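Local coordinates for protein Exo beta-1,2-glucooligosaccharide sophorohydrolase (non-reducing end) (Parabacteroides distasonis ATCC 8503, PDB 5Z06) that hydrolyses linear beta-1,2-glucan and beta-1,2-glucooligosaccharides from the non-reducing end, releasing sophorose as an exo-acting periplasmic glycosidase, at residues 461-466 against 539-544; 511-516 against 554-559; 591-596 against 606-611; 636-641 against 650-655. All coordinates share one frame; numbering follows the deposited sequence.

Interaction 1. Residues 461-466 against 539-544; sequences IGWNET and YSYLGL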
# COMPACT_ATOMS: atom_id res chain seq x y z
N ILE A 461 15.57 -18.48 7.47
CA ILE A 461 15.48 -19.81 6.90
C ILE A 461 14.64 -19.74 5.66
O ILE A 461 13.46 -19.36 5.72
CB ILE A 461 14.83 -20.78 7.91
CG1 ILE A 461 15.66 -20.81 9.21
CG2 ILE A 461 14.67 -22.18 7.30
CD1 ILE A 461 14.99 -21.55 10.34
N GLY A 462 15.26 -20.10 4.53
CA GLY A 462 14.57 -20.21 3.24
C GLY A 462 13.91 -21.57 3.09
O GLY A 462 14.16 -22.44 3.91
N TRP A 463 13.07 -21.79 2.09
CA TRP A 463 12.64 -20.80 1.12
C TRP A 463 11.72 -19.76 1.74
O TRP A 463 10.68 -20.09 2.32
CB TRP A 463 11.89 -21.45 -0.01
CG TRP A 463 11.28 -20.49 -0.98
CD1 TRP A 463 9.95 -20.19 -1.14
CD2 TRP A 463 11.99 -19.65 -1.89
NE1 TRP A 463 9.78 -19.25 -2.13
CE2 TRP A 463 11.01 -18.90 -2.61
CE3 TRP A 463 13.33 -19.48 -2.20
CZ2 TRP A 463 11.36 -18.00 -3.61
CZ3 TRP A 463 13.68 -18.58 -3.21
CH2 TRP A 463 12.70 -17.86 -3.89
N ASN A 464 12.16 -18.52 1.66
CA ASN A 464 11.33 -17.37 1.88
C ASN A 464 11.96 -16.18 1.15
O ASN A 464 12.70 -16.38 0.18
CB ASN A 464 11.06 -17.15 3.39
CG ASN A 464 12.28 -16.74 4.19
OD1 ASN A 464 13.40 -16.68 3.68
ND2 ASN A 464 12.06 -16.45 5.45
N GLU A 465 11.71 -14.97 1.61
CA GLU A 465 12.16 -13.76 0.89
C GLU A 465 13.59 -13.36 1.15
O GLU A 465 14.06 -12.38 0.54
CB GLU A 465 11.28 -12.56 1.27
CG GLU A 465 11.40 -12.05 2.71
CD GLU A 465 10.32 -12.57 3.63
OE1 GLU A 465 10.09 -13.75 3.57
OE2 GLU A 465 9.72 -11.83 4.42
N THR A 466 14.27 -14.08 2.05
CA THR A 466 15.49 -13.61 2.65
C THR A 466 16.75 -14.13 1.99
O THR A 466 17.82 -14.03 2.60
CB THR A 466 15.53 -13.95 4.16
OG1 THR A 466 15.84 -15.33 4.36
CG2 THR A 466 14.19 -13.61 4.83
N TYR A 539 11.63 -9.84 -4.09
CA TYR A 539 12.46 -8.94 -3.28
C TYR A 539 13.94 -9.26 -3.34
O TYR A 539 14.74 -8.36 -3.53
CB TYR A 539 12.02 -8.96 -1.83
CG TYR A 539 10.64 -8.43 -1.53
CD1 TYR A 539 9.85 -7.84 -2.49
CD2 TYR A 539 10.17 -8.47 -0.23
CE1 TYR A 539 8.60 -7.35 -2.17
CE2 TYR A 539 8.93 -7.96 0.11
CZ TYR A 539 8.14 -7.42 -0.87
OH TYR A 539 6.91 -6.92 -0.51
N SER A 540 14.28 -10.54 -3.20
CA SER A 540 15.69 -10.96 -3.28
C SER A 540 16.23 -11.01 -4.70
O SER A 540 17.40 -11.38 -4.90
CB SER A 540 15.90 -12.34 -2.61
OG SER A 540 15.95 -12.20 -1.22
N TYR A 541 15.38 -10.69 -5.68
CA TYR A 541 15.69 -10.86 -7.08
C TYR A 541 15.48 -9.59 -7.88
O TYR A 541 15.32 -9.62 -9.11
CB TYR A 541 14.88 -12.05 -7.65
CG TYR A 541 15.07 -13.23 -6.74
CD1 TYR A 541 16.29 -13.93 -6.74
CD2 TYR A 541 14.11 -13.58 -5.82
CE1 TYR A 541 16.51 -14.96 -5.86
CE2 TYR A 541 14.33 -14.63 -4.94
CZ TYR A 541 15.53 -15.31 -4.97
OH TYR A 541 15.73 -16.32 -4.08
N LEU A 542 15.50 -8.46 -7.18
CA LEU A 542 15.46 -7.16 -7.84
C LEU A 542 16.81 -6.86 -8.42
O LEU A 542 16.91 -6.28 -9.51
CB LEU A 542 15.06 -6.07 -6.86
CG LEU A 542 13.68 -6.30 -6.26
CD1 LEU A 542 13.34 -5.16 -5.34
CD2 LEU A 542 12.60 -6.44 -7.32
N GLY A 543 17.84 -7.22 -7.65
CA GLY A 543 19.24 -6.94 -7.98
C GLY A 543 19.94 -8.23 -8.29
O GLY A 543 20.49 -8.39 -9.35
N LEU A 544 19.88 -9.17 -7.36
CA LEU A 544 20.34 -10.50 -7.63
C LEU A 544 19.58 -11.05 -8.82
O LEU A 544 18.35 -11.21 -8.78
CB LEU A 544 20.14 -11.42 -6.42
CG LEU A 544 20.62 -12.86 -6.65
CD1 LEU A 544 22.09 -12.94 -7.03
CD2 LEU A 544 20.33 -13.67 -5.40
O HOH W 1 14.46 -15.01 -1.49
O HOH W 2 12.52 -12.43 -2.02

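Interaction 2. Residues 511-516 against 554-559; sequences KMYTNG and TNYFEN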
# COMPACT_ATOMS: atom_id res chain seq x y z
N LYS A 511 9.84 -28.62 3.27
CA LYS A 511 10.44 -28.56 4.59
C LYS A 511 11.95 -28.93 4.55
O LYS A 511 12.70 -28.50 5.41
CB LYS A 511 9.68 -29.43 5.61
CG LYS A 511 9.91 -30.91 5.45
CD LYS A 511 9.13 -31.68 6.50
CE LYS A 511 9.61 -33.11 6.56
NZ LYS A 511 9.02 -33.80 7.73
N MET A 512 12.38 -29.68 3.54
CA MET A 512 13.81 -30.00 3.33
C MET A 512 14.57 -28.93 2.52
O MET A 512 15.66 -29.19 2.03
CB MET A 512 13.96 -31.36 2.60
CG MET A 512 13.33 -32.56 3.31
SD MET A 512 13.91 -32.66 5.00
CE MET A 512 15.60 -33.25 4.78
N TYR A 513 13.99 -27.74 2.41
CA TYR A 513 14.44 -26.65 1.52
C TYR A 513 14.11 -26.97 0.09
O TYR A 513 13.38 -26.22 -0.58
CB TYR A 513 15.92 -26.26 1.65
CG TYR A 513 16.22 -25.09 0.76
CD1 TYR A 513 15.81 -23.81 1.10
CD2 TYR A 513 16.87 -25.27 -0.45
CE1 TYR A 513 16.08 -22.72 0.28
CE2 TYR A 513 17.12 -24.20 -1.28
CZ TYR A 513 16.72 -22.93 -0.91
OH TYR A 513 16.99 -21.91 -1.78
N THR A 514 14.71 -28.06 -0.38
CA THR A 514 14.22 -28.76 -1.55
C THR A 514 12.79 -29.24 -1.33
O THR A 514 12.34 -29.48 -0.20
CB THR A 514 15.05 -29.99 -1.85
OG1 THR A 514 15.17 -30.77 -0.65
CG2 THR A 514 16.41 -29.59 -2.36
N ASN A 515 12.09 -29.40 -2.43
CA ASN A 515 10.68 -29.71 -2.38
C ASN A 515 10.49 -30.97 -3.23
O ASN A 515 10.20 -32.05 -2.68
CB ASN A 515 9.88 -28.50 -2.86
CG ASN A 515 8.38 -28.72 -2.86
OD1 ASN A 515 7.90 -29.80 -3.20
ND2 ASN A 515 7.63 -27.69 -2.50
N GLY A 516 10.64 -30.84 -4.55
CA GLY A 516 10.48 -31.97 -5.45
C GLY A 516 9.06 -32.36 -5.82
O GLY A 516 8.89 -33.21 -6.68
N THR A 554 18.96 -25.93 -7.57
CA THR A 554 18.27 -25.36 -8.72
C THR A 554 18.93 -24.08 -9.14
O THR A 554 19.58 -23.39 -8.34
CB THR A 554 16.76 -25.08 -8.39
OG1 THR A 554 16.08 -24.59 -9.56
CG2 THR A 554 16.60 -24.06 -7.25
N ASN A 555 18.73 -23.74 -10.41
CA ASN A 555 18.87 -22.37 -10.86
C ASN A 555 17.62 -21.58 -10.39
O ASN A 555 16.51 -22.09 -10.48
CB ASN A 555 18.92 -22.35 -12.36
CG ASN A 555 18.93 -20.95 -12.89
OD1 ASN A 555 17.89 -20.43 -13.33
ND2 ASN A 555 20.08 -20.30 -12.80
N TYR A 556 17.81 -20.35 -9.90
CA TYR A 556 16.69 -19.60 -9.32
C TYR A 556 15.73 -18.93 -10.30
O TYR A 556 14.55 -18.86 -10.01
CB TYR A 556 17.13 -18.69 -8.13
CG TYR A 556 17.28 -19.59 -6.97
CD1 TYR A 556 16.18 -19.97 -6.23
CD2 TYR A 556 18.47 -20.24 -6.74
CE1 TYR A 556 16.28 -20.90 -5.22
CE2 TYR A 556 18.60 -21.16 -5.72
CZ TYR A 556 17.50 -21.50 -4.97
OH TYR A 556 17.61 -22.42 -3.96
N PHE A 557 16.18 -18.50 -11.46
CA PHE A 557 15.23 -18.01 -12.43
C PHE A 557 14.26 -19.15 -12.76
O PHE A 557 13.06 -18.92 -12.83
CB PHE A 557 15.87 -17.56 -13.73
CG PHE A 557 14.86 -17.11 -14.74
CD1 PHE A 557 14.28 -15.84 -14.63
CD2 PHE A 557 14.41 -17.97 -15.73
CE1 PHE A 557 13.31 -15.44 -15.52
CE2 PHE A 557 13.44 -17.56 -16.64
CZ PHE A 557 12.89 -16.30 -16.53
N GLU A 558 14.80 -20.33 -13.04
CA GLU A 558 14.00 -21.50 -13.39
C GLU A 558 12.99 -21.81 -12.30
O GLU A 558 11.81 -22.02 -12.59
CB GLU A 558 14.90 -22.72 -13.59
CG GLU A 558 14.18 -24.03 -13.89
CD GLU A 558 15.04 -25.23 -13.55
OE1 GLU A 558 15.81 -25.66 -14.42
OE2 GLU A 558 14.95 -25.73 -12.39
N ASN A 559 13.46 -21.84 -11.07
CA ASN A 559 12.62 -22.22 -9.94
C ASN A 559 11.60 -21.12 -9.57
O ASN A 559 10.43 -21.42 -9.31
CB ASN A 559 13.47 -22.55 -8.73
CG ASN A 559 12.74 -23.46 -7.76
OD1 ASN A 559 12.43 -24.62 -8.08
ND2 ASN A 559 12.41 -22.94 -6.59

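Interaction 3. Residues 591-596 against 606-611; sequences SDFAWN and RDNGTM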
# COMPACT_ATOMS: atom_id res chain seq x y z
N SER A 591 -0.25 -8.70 1.43
CA SER A 591 -0.67 -7.32 1.49
C SER A 591 -1.50 -7.11 2.72
O SER A 591 -1.99 -8.07 3.34
CB SER A 591 -1.49 -6.96 0.24
OG SER A 591 -2.82 -7.42 0.33
N ASP A 592 -1.72 -5.84 3.04
CA ASP A 592 -2.83 -5.53 3.94
C ASP A 592 -4.16 -5.86 3.26
O ASP A 592 -4.32 -5.70 2.07
CB ASP A 592 -2.78 -4.08 4.41
CG ASP A 592 -1.69 -3.84 5.44
OD1 ASP A 592 -1.07 -4.84 5.90
OD2 ASP A 592 -1.45 -2.67 5.79
N PHE A 593 -5.09 -6.40 4.05
CA PHE A 593 -6.45 -6.60 3.60
C PHE A 593 -7.31 -5.69 4.49
O PHE A 593 -6.84 -4.66 4.94
CB PHE A 593 -6.79 -8.10 3.65
CG PHE A 593 -8.15 -8.48 3.10
CD1 PHE A 593 -8.71 -7.83 1.99
CD2 PHE A 593 -8.89 -9.51 3.73
CE1 PHE A 593 -9.96 -8.19 1.52
CE2 PHE A 593 -10.14 -9.86 3.27
CZ PHE A 593 -10.67 -9.21 2.15
N ALA A 594 -8.55 -6.08 4.77
CA ALA A 594 -9.56 -5.19 5.31
C ALA A 594 -9.25 -4.77 6.74
O ALA A 594 -9.43 -3.64 7.10
CB ALA A 594 -10.90 -5.90 5.26
N TRP A 595 -8.81 -5.74 7.54
CA TRP A 595 -8.55 -5.57 8.96
C TRP A 595 -7.16 -5.97 9.43
O TRP A 595 -6.80 -5.67 10.55
CB TRP A 595 -9.55 -6.41 9.73
CG TRP A 595 -10.95 -6.06 9.35
CD1 TRP A 595 -11.79 -6.77 8.55
CD2 TRP A 595 -11.65 -4.88 9.73
NE1 TRP A 595 -12.98 -6.11 8.42
CE2 TRP A 595 -12.92 -4.94 9.13
CE3 TRP A 595 -11.32 -3.77 10.53
CZ2 TRP A 595 -13.88 -3.94 9.29
CZ3 TRP A 595 -12.27 -2.76 10.68
CH2 TRP A 595 -13.54 -2.86 10.08
N ASN A 596 -6.39 -6.67 8.60
CA ASN A 596 -5.11 -7.21 9.03
C ASN A 596 -4.22 -7.46 7.84
O ASN A 596 -4.66 -7.46 6.68
CB ASN A 596 -5.31 -8.54 9.76
CG ASN A 596 -6.18 -9.50 8.98
OD1 ASN A 596 -5.76 -10.11 7.99
ND2 ASN A 596 -7.43 -9.64 9.42
N ARG A 606 -4.63 -19.68 2.22
CA ARG A 606 -3.99 -18.39 2.12
C ARG A 606 -4.56 -17.68 0.91
O ARG A 606 -3.87 -16.92 0.23
CB ARG A 606 -2.47 -18.59 2.01
CG ARG A 606 -1.85 -19.19 3.26
CD ARG A 606 -1.58 -18.15 4.35
NE ARG A 606 -1.13 -18.79 5.59
CZ ARG A 606 -1.92 -19.20 6.58
NH1 ARG A 606 -3.24 -19.00 6.55
NH2 ARG A 606 -1.38 -19.79 7.64
N ASP A 607 -5.85 -17.92 0.64
CA ASP A 607 -6.54 -17.20 -0.44
C ASP A 607 -7.96 -16.90 -0.00
O ASP A 607 -8.68 -17.80 0.39
CB ASP A 607 -6.55 -18.07 -1.68
CG ASP A 607 -7.13 -17.37 -2.87
OD1 ASP A 607 -7.16 -16.13 -2.89
OD2 ASP A 607 -7.55 -18.09 -3.81
N ASN A 608 -8.34 -15.63 -0.08
CA ASN A 608 -9.69 -15.21 0.29
C ASN A 608 -10.26 -14.25 -0.75
O ASN A 608 -11.20 -13.51 -0.46
CB ASN A 608 -9.67 -14.58 1.68
CG ASN A 608 -8.74 -13.39 1.75
OD1 ASN A 608 -8.27 -12.89 0.72
ND2 ASN A 608 -8.46 -12.94 2.95
N GLY A 609 -9.72 -14.26 -1.95
CA GLY A 609 -10.19 -13.40 -3.04
C GLY A 609 -9.40 -12.13 -3.23
O GLY A 609 -9.65 -11.36 -4.16
N THR A 610 -8.42 -11.93 -2.36
CA THR A 610 -7.64 -10.72 -2.36
C THR A 610 -6.43 -10.88 -3.23
O THR A 610 -5.60 -11.76 -2.99
CB THR A 610 -7.15 -10.40 -0.97
OG1 THR A 610 -8.27 -10.38 -0.10
CG2 THR A 610 -6.41 -9.06 -0.94
N MET A 611 -6.31 -9.98 -4.20
CA MET A 611 -5.23 -9.99 -5.16
C MET A 611 -4.46 -8.68 -5.05
O MET A 611 -5.04 -7.60 -5.17
CB MET A 611 -5.81 -10.15 -6.56
CG MET A 611 -4.76 -10.43 -7.63
SD MET A 611 -3.85 -11.96 -7.33
CE MET A 611 -5.18 -13.14 -7.52

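Interaction 4. Residues 636-641 against 650-655; sequences RNHGSF and DAFNLT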
# COMPACT_ATOMS: atom_id res chain seq x y z
N ARG A 636 -7.05 -1.73 -17.69
CA ARG A 636 -8.17 -1.44 -18.59
C ARG A 636 -9.50 -1.85 -18.03
O ARG A 636 -10.44 -1.16 -18.27
CB ARG A 636 -8.01 -2.08 -19.95
CG ARG A 636 -6.98 -1.37 -20.80
CD ARG A 636 -6.68 -2.18 -22.03
NE ARG A 636 -5.74 -1.44 -22.86
CZ ARG A 636 -4.71 -1.96 -23.52
NH1 ARG A 636 -4.46 -3.24 -23.48
NH2 ARG A 636 -3.93 -1.17 -24.23
N ASN A 637 -9.56 -2.97 -17.31
CA ASN A 637 -10.83 -3.48 -16.79
C ASN A 637 -11.09 -3.03 -15.37
O ASN A 637 -12.21 -2.62 -15.08
CB ASN A 637 -10.91 -4.99 -16.88
CG ASN A 637 -10.83 -5.48 -18.30
OD1 ASN A 637 -11.44 -4.88 -19.19
ND2 ASN A 637 -10.04 -6.53 -18.53
N HIS A 638 -10.08 -3.11 -14.52
CA HIS A 638 -10.21 -2.71 -13.11
C HIS A 638 -9.72 -1.33 -12.74
O HIS A 638 -9.76 -0.97 -11.59
CB HIS A 638 -9.54 -3.74 -12.21
CG HIS A 638 -10.04 -5.12 -12.45
ND1 HIS A 638 -11.38 -5.38 -12.65
CD2 HIS A 638 -9.39 -6.29 -12.58
CE1 HIS A 638 -11.53 -6.68 -12.87
NE2 HIS A 638 -10.34 -7.25 -12.83
N GLY A 639 -9.29 -0.55 -13.72
CA GLY A 639 -8.62 0.69 -13.43
C GLY A 639 -9.47 1.71 -12.73
O GLY A 639 -8.95 2.45 -11.92
N SER A 640 -10.78 1.72 -13.00
CA SER A 640 -11.71 2.64 -12.33
C SER A 640 -11.55 2.66 -10.82
O SER A 640 -11.65 3.70 -10.20
CB SER A 640 -13.15 2.29 -12.66
OG SER A 640 -13.39 0.97 -12.28
N PHE A 641 -11.30 1.49 -10.23
CA PHE A 641 -11.01 1.38 -8.80
C PHE A 641 -9.58 1.01 -8.48
O PHE A 641 -9.13 1.33 -7.41
CB PHE A 641 -11.94 0.37 -8.12
CG PHE A 641 -11.73 -1.05 -8.55
CD1 PHE A 641 -10.81 -1.86 -7.90
CD2 PHE A 641 -12.49 -1.60 -9.57
CE1 PHE A 641 -10.63 -3.17 -8.27
CE2 PHE A 641 -12.30 -2.91 -9.97
CZ PHE A 641 -11.37 -3.69 -9.31
N ASP A 650 -2.88 -1.19 -3.65
CA ASP A 650 -2.12 -2.29 -3.09
C ASP A 650 -2.73 -3.66 -3.31
O ASP A 650 -2.01 -4.63 -3.55
CB ASP A 650 -1.92 -2.08 -1.61
CG ASP A 650 -0.85 -2.95 -1.06
OD1 ASP A 650 0.24 -2.99 -1.67
OD2 ASP A 650 -1.09 -3.59 -0.00
N ALA A 651 -4.05 -3.73 -3.22
CA ALA A 651 -4.76 -4.98 -3.33
C ALA A 651 -6.21 -4.71 -3.56
O ALA A 651 -6.71 -3.64 -3.23
CB ALA A 651 -4.60 -5.81 -2.05
N PHE A 652 -6.90 -5.72 -4.04
CA PHE A 652 -8.32 -5.66 -4.19
C PHE A 652 -8.95 -7.04 -4.04
O PHE A 652 -8.31 -8.08 -4.26
CB PHE A 652 -8.65 -5.04 -5.56
CG PHE A 652 -8.28 -5.91 -6.73
CD1 PHE A 652 -6.95 -6.05 -7.11
CD2 PHE A 652 -9.26 -6.56 -7.48
CE1 PHE A 652 -6.61 -6.83 -8.20
CE2 PHE A 652 -8.92 -7.33 -8.57
CZ PHE A 652 -7.60 -7.48 -8.93
N ASN A 653 -10.22 -7.02 -3.67
CA ASN A 653 -10.97 -8.24 -3.51
C ASN A 653 -12.31 -8.01 -4.14
O ASN A 653 -13.17 -7.33 -3.55
CB ASN A 653 -11.09 -8.59 -2.04
CG ASN A 653 -11.68 -9.96 -1.82
OD1 ASN A 653 -12.62 -10.36 -2.50
ND2 ASN A 653 -11.11 -10.70 -0.89
N LEU A 654 -12.49 -8.52 -5.36
CA LEU A 654 -13.78 -8.38 -6.04
C LEU A 654 -14.86 -9.21 -5.35
O LEU A 654 -16.03 -8.87 -5.42
CB LEU A 654 -13.70 -8.75 -7.51
CG LEU A 654 -12.81 -7.79 -8.32
CD1 LEU A 654 -12.66 -8.32 -9.73
CD2 LEU A 654 -13.39 -6.38 -8.32
N THR A 655 -14.47 -10.25 -4.63
CA THR A 655 -15.45 -11.14 -4.02
C THR A 655 -16.21 -10.44 -2.92
O THR A 655 -17.42 -10.57 -2.85
CB THR A 655 -14.78 -12.44 -3.53
OG1 THR A 655 -14.15 -13.05 -4.66
CG2 THR A 655 -15.80 -13.42 -2.93

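Interaction 1. Residues 461-466 against 539-544
Ser540 and Tyr541 meet Glu465 and Trp463 in a buried loop-to-loop contact, part polar and part aromatic, within the glucoamylase-like region, of the six-hairpin clan. One loop leads into helix 467-475 and the other precedes helix 556-573. The direct bond is short: Ser540 OG donates to Glu465 O at 2.6 Å, coming in 43° above the carbonyl plane. The same hydroxyl also takes part in a bond with Ile468 N in helix 467-475, so it ties the second loop to the start of that helix. Water 2 makes a parallel connection, donating to Glu465 O at 3.0 Å and accepting from Ser540 N at 2.8 Å.

Next to this, Trp463 and Tyr541 reach for each other from opposite directions. Trp463 follows a cis peptide bond and has CG anti to its own N (chi1 174°), which carries the six-membered end of the indole to the phenol. Tyr541 OH lies at the edge of that ring system, 3.2 Å from Trp463 CZ3, while Trp463 CH2 packs 3.8 Å from Tyr541 CE2. Water 1 donates to Asn464 O at 2.8 Å and also bonds Tyr541 OH. Asn464 OD1 takes both the N-H and the hydroxyl of Thr466, an Asx turn that holds the bend. Asn464 ND2 and Glu465 OE1 hydrogen-bond one glycerol, probably from the crystallisation liquor, and Glu465 OE2 weakly bonds another; such molecules often mark pockets. With the Ser540 hydroxyl and water 2 both donating to it, the carbonyl of Glu465 is satisfied and the two loops are tied at that point.

Interaction 2. Residues 511-516 against 554-559
Tyr513 holds CG anti to its backbone N (chi1 -176°), and Tyr556 swings its ring beside its own N (chi1 -78°), so the two phenols approach from opposite directions and meet at their hydroxyls. The hydroxyls Tyr513 OH and Tyr556 OH are placed 2.3 Å apart, too short to trust as a bond length, though the pairing of the groups is plain. Tyr556 OH lies at the edge of the Tyr513 ring, near its plane. It has a second partner, a hydrogen bond with Asp551 OD2, which helps to place it.

Tyr513 is the middle residue of a classic gamma turn: its positive phi goes with a weak bond from Thr514 N to Met512 O at 2.8 Å, and Thr514 OG1 also donates to Met512 O at 3.1 Å. That tight bend projects the phenol toward the start of helix 556-573. The helix is capped by Asn555, whose OD1 accepts from Glu558 N at 3.1 Å along a nearly straight N-H (168°). One residue earlier, Thr554 turns its OG1 to Asn555 O, 2.7 Å away, and lays its CG2 over one face of the Tyr556 ring, 3.5 Å above the plane and toward the rim. Asn559 N closes on Asn555 O as well, so that carbonyl has two donors. Around the tyrosine pair, Met467 of helix 467-475 and Tyr486 of helix 485-490 touch both rings, and Val526 packs against Tyr513 and Thr554.

Interaction 3. Residues 591-596 against 606-611
Phe593 meets Thr610 and Asn608 through polar atoms laid against its ring, with no hydrogen bond passing between the segments. Thr610 OG1 stands 3.2 Å above the ring plane, displaced toward the rim near CE1 and CD1. It donates to Asn608 OD1 at 2.6 Å, so its proton is directed at that amide and not at the ring. Asn608 comes head-on toward Phe593, with its OD1 over the same face as Thr610 OG1, its amide plane turned 44° from the ring and its ND2 3.5 Å from Phe593 CE2. The other face of the phenyl is covered by Ala594 CB, so the ring is held between its own chain and the Thr610 side.

Of the internal polar bonds, Asn608 OD1 receives Thr610 N at 3.2 Å as well as the hydroxyl, an Asx turn that orients both groups beside the ring; Thr610 OG1 also bonds Asn653 ND2. Across the way, Phe593 N bonds Asn596 O at 2.9 Å, closing the bend of the 591-596 segment. Thr610 CG2, anti to its backbone N, touches Phe593 CD1 at 3.9 Å and approaches Ser591 OG.

In the fold, strand 590-592 pairs with strand 597-599 as a hairpin whose turn carries Phe593, and Gln598 of that hairpin bonds Asn608 ND2. Trp658 of strand 658-659 meets Phe593 edge-to-face. The short, weakly bonded strand 610-611 is one edge of a three-stranded antiparallel sheet, and Asp607 bonds Tyr570 of helix 556-573.

Interaction 4. Residues 636-641 against 650-655
His638 O accepts the N-H of Phe641 at 3.2 Å and also sits 3.4 Å over the centre of the Phe641 ring, so the one carbonyl closes the turn and lies against the phenyl face. Phe641 takes the position between its backbone N and carbonyl carbon (chi1 67°), which folds the ring back over that carbonyl and brings its CE1 edge to Phe652.

The contact itself is apolar and aromatic. Phe641 CE1 lies 3.7 Å from Phe652 CD2, the two side chains crossing near a right angle, with ring planes 56° apart. His638 meets the same phenylalanine obliquely, its CD2 at 4.2 Å from Phe652 CE2, and the three rings make an aromatic cluster. Leu654 wedges in with both methyls: CD2 against Phe641 CZ at 3.5 Å, CD1 against His638 CE1 at 3.7 Å, while its CG lies in the plane of the Phe652 ring at the edge.

Phe652 and Leu654 therefore face the 636-641 turn, and Asn653, between them, has its CB directed away from it; its ND2 bonds Asn608 O and Thr610 OG1. The turn links helix 624-636 to the short helix 639-642. Strand 652-653 runs antiparallel between strands 610-611 and 658-659, with Phe652 also touching Met611 and Val659; Phe641 packs on Val659 too and reaches Met16 near the N terminus.

Following the chain from the N terminus, interaction 1 opens at 461-466 and interaction 2 opens at 511-516 before 539-544 and 554-559 close them in the same order, so the two loops cross. The regions touch where Gly462 packs on Tyr513 and Trp463 on Tyr556. Interaction 1 joins the loop before helix 467-475 to the loop 539-544, and interaction 2 joins the 511-516 turn to the start of helix 556-573. Helix 556-573 then leads toward interaction 3, which closes a short loop at 606-611; interaction 4 follows in series, closing the short loop from 636-641 to 650-655. These last two share a sheet, where Met611 N probably bonds Phe652 O, and do not touch the first pair.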